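Local coordinates for protein galactokinase (Bifidobacterium longum subsp. infantis ATCC 15697 = JCM 1222 = DSM 20088, PDB 6TEQ) that probably phosphorylates galactose at the expense of ATP, as a GHMP-family galactokinase, and binds 2-deoxy-2-fluoro-galactose in its sugar pocket, at residues L347-D352 with A390-K395. Numbering follows the deposited sequence.
Sequences LDIAVD and ADRFEK
Over one face of the Arg392 guanidinium sits the methyl CG2 of Ile349, centred on the group and 3.6 Å above its plane, while a water lies at the edge, in plane. In this helix-helix packing of the GHMP kinase C-terminal region, the Phe393 ring turns its edge to the backbone N of Ala350, which lies 4.1 Å from Phe393 CE1; Ile349 CG2 approaches the same ring obliquely. Helices 345-356 and 382-396 run in roughly opposed directions but steeply inclined, their local axes 10.1 Å apart at closest approach and at 137°. Ala350 suits its place because a lone methyl lets the phenyl rim come in, Ala350 CB lying 4.1 Å from Phe393 CZ; it also rests on Ile373 of strand 372-378, and Phe393 meets Phe398 edge to face. Ile349 is beta-branched, and with CG2 anti to the backbone N its methyl reaches both aromatic and arginine. Arg392 suits a partly exposed border: its aliphatic part packs, CG lying 3.6 Å from Ile349 CG2, and a bend at chi2 (64°) helps lay the flat end across the isoleucine, the two side chains crossing at about a right angle. The charge is met chiefly by Glu396, which forms a salt bridge with NE. Shortening Arg392 to an alanine would probably uncover Ile349 CG2 and leave Glu396 without its mate. Asp352 has its own salt bridge to Lys356, but one water joins the helices, donating to Asp352 OD2 at 2.8 Å and accepting from Arg392 NH2 at 2.9 Å.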
ATOM      1  N   LEU A 347      -7.012 -15.472  -5.236  1.00 13.54           N
ATOM      2  CA  LEU A 347      -5.792 -15.307  -4.437  1.00 12.03           C
ATOM      3  C   LEU A 347      -5.336 -16.701  -3.975  1.00 12.18           C
ATOM      4  O   LEU A 347      -4.126 -16.998  -4.014  1.00 13.08           O
ATOM      5  CB  LEU A 347      -6.031 -14.426  -3.226  1.00 12.52           C
ATOM      6  CG  LEU A 347      -6.361 -12.962  -3.492  1.00 10.77           C
ATOM      7  CD1 LEU A 347      -6.773 -12.296  -2.201  1.00 12.71           C
ATOM      8  CD2 LEU A 347      -5.158 -12.256  -4.135  1.00 12.09           C
ATOM      9  N   ASP A 348      -6.274 -17.499  -3.435  1.00 11.88           N
ATOM     10  CA  ASP A 348      -5.870 -18.772  -2.785  1.00 12.19           C
ATOM     11  C   ASP A 348      -5.310 -19.739  -3.828  1.00 12.68           C
ATOM     12  O   ASP A 348      -4.341 -20.443  -3.562  1.00 13.29           O
ATOM     13  CB  ASP A 348      -7.019 -19.383  -2.004  1.00 12.46           C
ATOM     14  CG  ASP A 348      -7.379 -18.513  -0.826  1.00 16.67           C
ATOM     15  OD1 ASP A 348      -6.530 -17.697  -0.430  1.00 18.50           O
ATOM     16  OD2 ASP A 348      -8.488 -18.683  -0.360  1.00 19.81           O
ATOM     17  N   ILE A 349      -5.913 -19.761  -5.001  1.00 13.78           N
ATOM     18  CA  ILE A 349      -5.448 -20.675  -6.088  1.00 12.87           C
ATOM     19  C   ILE A 349      -4.100 -20.189  -6.661  1.00 11.60           C
ATOM     20  O   ILE A 349      -3.184 -21.011  -6.808  1.00 13.50           O
ATOM     21  CB  ILE A 349      -6.543 -20.829  -7.147  1.00 14.41           C
ATOM     22  CG1 ILE A 349      -7.720 -21.616  -6.592  1.00 17.69           C
ATOM     23  CG2 ILE A 349      -5.950 -21.472  -8.422  1.00 17.16           C
ATOM     24  CD1 ILE A 349      -8.986 -21.555  -7.417  1.00 19.54           C
ATOM     25  N   ALA A 350      -3.907 -18.888  -6.822  1.00 11.84           N
ATOM     26  CA  ALA A 350      -2.593 -18.392  -7.274  1.00 11.47           C
ATOM     27  C   ALA A 350      -1.528 -18.822  -6.261  1.00 11.58           C
ATOM     28  O   ALA A 350      -0.441 -19.214  -6.659  1.00 13.46           O
ATOM     29  CB  ALA A 350      -2.629 -16.900  -7.458  1.00 11.82           C
ATOM     30  N   VAL A 351      -1.805 -18.590  -4.980  1.00  9.92           N
ATOM     31  CA  VAL A 351      -0.852 -18.978  -3.934  1.00 11.30           C
ATOM     32  C   VAL A 351      -0.557 -20.481  -3.986  1.00 11.34           C
ATOM     33  O   VAL A 351       0.617 -20.874  -3.868  1.00 12.66           O
ATOM     34  CB  VAL A 351      -1.401 -18.561  -2.547  1.00 13.05           C
ATOM     35  CG1 VAL A 351      -0.709 -19.332  -1.453  1.00 13.32           C
ATOM     36  CG2 VAL A 351      -1.211 -17.088  -2.381  1.00 13.33           C
ATOM     37  N   ASP A 352      -1.599 -21.320  -4.119  1.00 12.34           N
ATOM     38  CA  ASP A 352      -1.385 -22.780  -4.144  1.00 12.71           C
ATOM     39  C   ASP A 352      -0.482 -23.127  -5.352  1.00 11.82           C
ATOM     40  O   ASP A 352       0.411 -23.991  -5.222  1.00 13.73           O
ATOM     41  CB  ASP A 352      -2.710 -23.502  -4.246  1.00 15.87           C
ATOM     42  CG  ASP A 352      -2.568 -24.950  -3.851  1.00 16.63           C
ATOM     43  OD1 ASP A 352      -1.988 -25.197  -2.767  1.00 20.49           O
ATOM     44  OD2 ASP A 352      -2.939 -25.788  -4.703  1.00 21.00           O
ATOM     45  N   ALA A 390      -1.543 -18.362 -14.725  1.00 13.01           N
ATOM     46  CA  ALA A 390      -2.393 -17.939 -15.877  1.00 13.70           C
ATOM     47  C   ALA A 390      -3.090 -19.161 -16.470  1.00 14.76           C
ATOM     48  O   ALA A 390      -4.335 -19.092 -16.700  1.00 15.79           O
ATOM     49  CB  ALA A 390      -1.612 -17.174 -16.906  1.00 15.65           C
ATOM     50  N   ASP A 391      -2.365 -20.271 -16.652  1.00 15.80           N
ATOM     51  CA  ASP A 391      -2.966 -21.485 -17.277  1.00 16.07           C
ATOM     52  C   ASP A 391      -4.033 -21.996 -16.325  1.00 14.14           C
ATOM     53  O   ASP A 391      -5.148 -22.300 -16.748  1.00 15.40           O
ATOM     54  CB  ASP A 391      -1.926 -22.552 -17.568  1.00 16.83           C
ATOM     55  CG  ASP A 391      -1.066 -22.329 -18.779  1.00 16.99           C
ATOM     56  OD1 ASP A 391      -1.023 -21.198 -19.229  1.00 18.31           O
ATOM     57  OD2 ASP A 391      -0.584 -23.383 -19.373  1.00 21.04           O
ATOM     58  N   ARG A 392      -3.720 -21.999 -15.019  1.00 15.21           N
ATOM     59  CA  ARG A 392      -4.695 -22.507 -14.048  1.00 13.77           C
ATOM     60  C   ARG A 392      -5.944 -21.600 -13.989  1.00 16.11           C
ATOM     61  O   ARG A 392      -7.068 -22.104 -13.859  1.00 15.59           O
ATOM     62  CB  ARG A 392      -4.038 -22.580 -12.681  1.00 13.64           C
ATOM     63  CG  ARG A 392      -5.004 -22.938 -11.579  1.00 14.54           C
ATOM     64  CD  ARG A 392      -5.634 -24.336 -11.706  1.00 17.62           C
ATOM     65  NE  ARG A 392      -6.376 -24.613 -10.472  1.00 18.79           N
ATOM     66  CZ  ARG A 392      -5.826 -24.988  -9.315  1.00 15.75           C
ATOM     67  NH1 ARG A 392      -4.540 -25.157  -9.195  1.00 19.12           N
ATOM     68  NH2 ARG A 392      -6.535 -25.138  -8.230  1.00 17.98           N
ATOM     69  N   PHE A 393      -5.760 -20.304 -14.017  1.00 15.75           N
ATOM     70  CA  PHE A 393      -6.874 -19.344 -14.033  1.00 15.30           C
ATOM     71  C   PHE A 393      -7.804 -19.660 -15.207  1.00 16.49           C
ATOM     72  O   PHE A 393      -9.038 -19.627 -15.026  1.00 18.03           O
ATOM     73  CB  PHE A 393      -6.311 -17.934 -14.032  1.00 15.03           C
ATOM     74  CG  PHE A 393      -6.110 -17.354 -12.648  1.00 12.91           C
ATOM     75  CD1 PHE A 393      -5.682 -18.145 -11.597  1.00 14.08           C
ATOM     76  CD2 PHE A 393      -6.274 -16.010 -12.436  1.00 13.56           C
ATOM     77  CE1 PHE A 393      -5.489 -17.591 -10.332  1.00 12.82           C
ATOM     78  CE2 PHE A 393      -6.089 -15.467 -11.176  1.00 15.25           C
ATOM     79  CZ  PHE A 393      -5.673 -16.259 -10.147  1.00 14.11           C
ATOM     80  N   GLU A 394      -7.252 -19.847 -16.394  1.00 14.97           N
ATOM     81  CA  GLU A 394      -8.066 -20.161 -17.577  1.00 16.29           C
ATOM     82  C   GLU A 394      -8.840 -21.462 -17.340  1.00 18.98           C
ATOM     83  O   GLU A 394     -10.032 -21.502 -17.618  1.00 20.71           O
ATOM     84  CB  GLU A 394      -7.190 -20.203 -18.816  1.00 15.96           C
ATOM     85  CG  GLU A 394      -8.023 -20.480 -20.051  1.00 23.67           C
ATOM     86  CD  GLU A 394      -8.999 -19.401 -20.481  1.00 27.85           C
ATOM     87  OE1 GLU A 394      -8.995 -18.306 -19.864  1.00 30.49           O
ATOM     88  OE2 GLU A 394      -9.743 -19.680 -21.449  1.00 36.76           O
ATOM     89  N   LYS A 395      -8.207 -22.503 -16.800  1.00 18.45           N
ATOM     90  CA  LYS A 395      -8.926 -23.758 -16.476  1.00 22.35           C
ATOM     91  C   LYS A 395     -10.075 -23.469 -15.511  1.00 22.62           C
ATOM     92  O   LYS A 395     -11.080 -24.112 -15.646  1.00 27.29           O
ATOM     93  CB  LYS A 395      -8.064 -24.751 -15.741  1.00 26.56           C
ATOM     94  CG  LYS A 395      -7.345 -25.741 -16.599  1.00 30.69           C
ATOM     95  CD  LYS A 395      -6.526 -26.662 -15.747  1.00 22.53           C
ATOM     96  CE  LYS A 395      -7.123 -28.028 -15.589  1.00 30.11           C
ATOM     97  NZ  LYS A 395      -6.110 -28.884 -14.928  1.00 36.18           N
TER
HETATM   98  O   HOH W   1      -5.556 -25.630  -5.582  1.00 27.27           O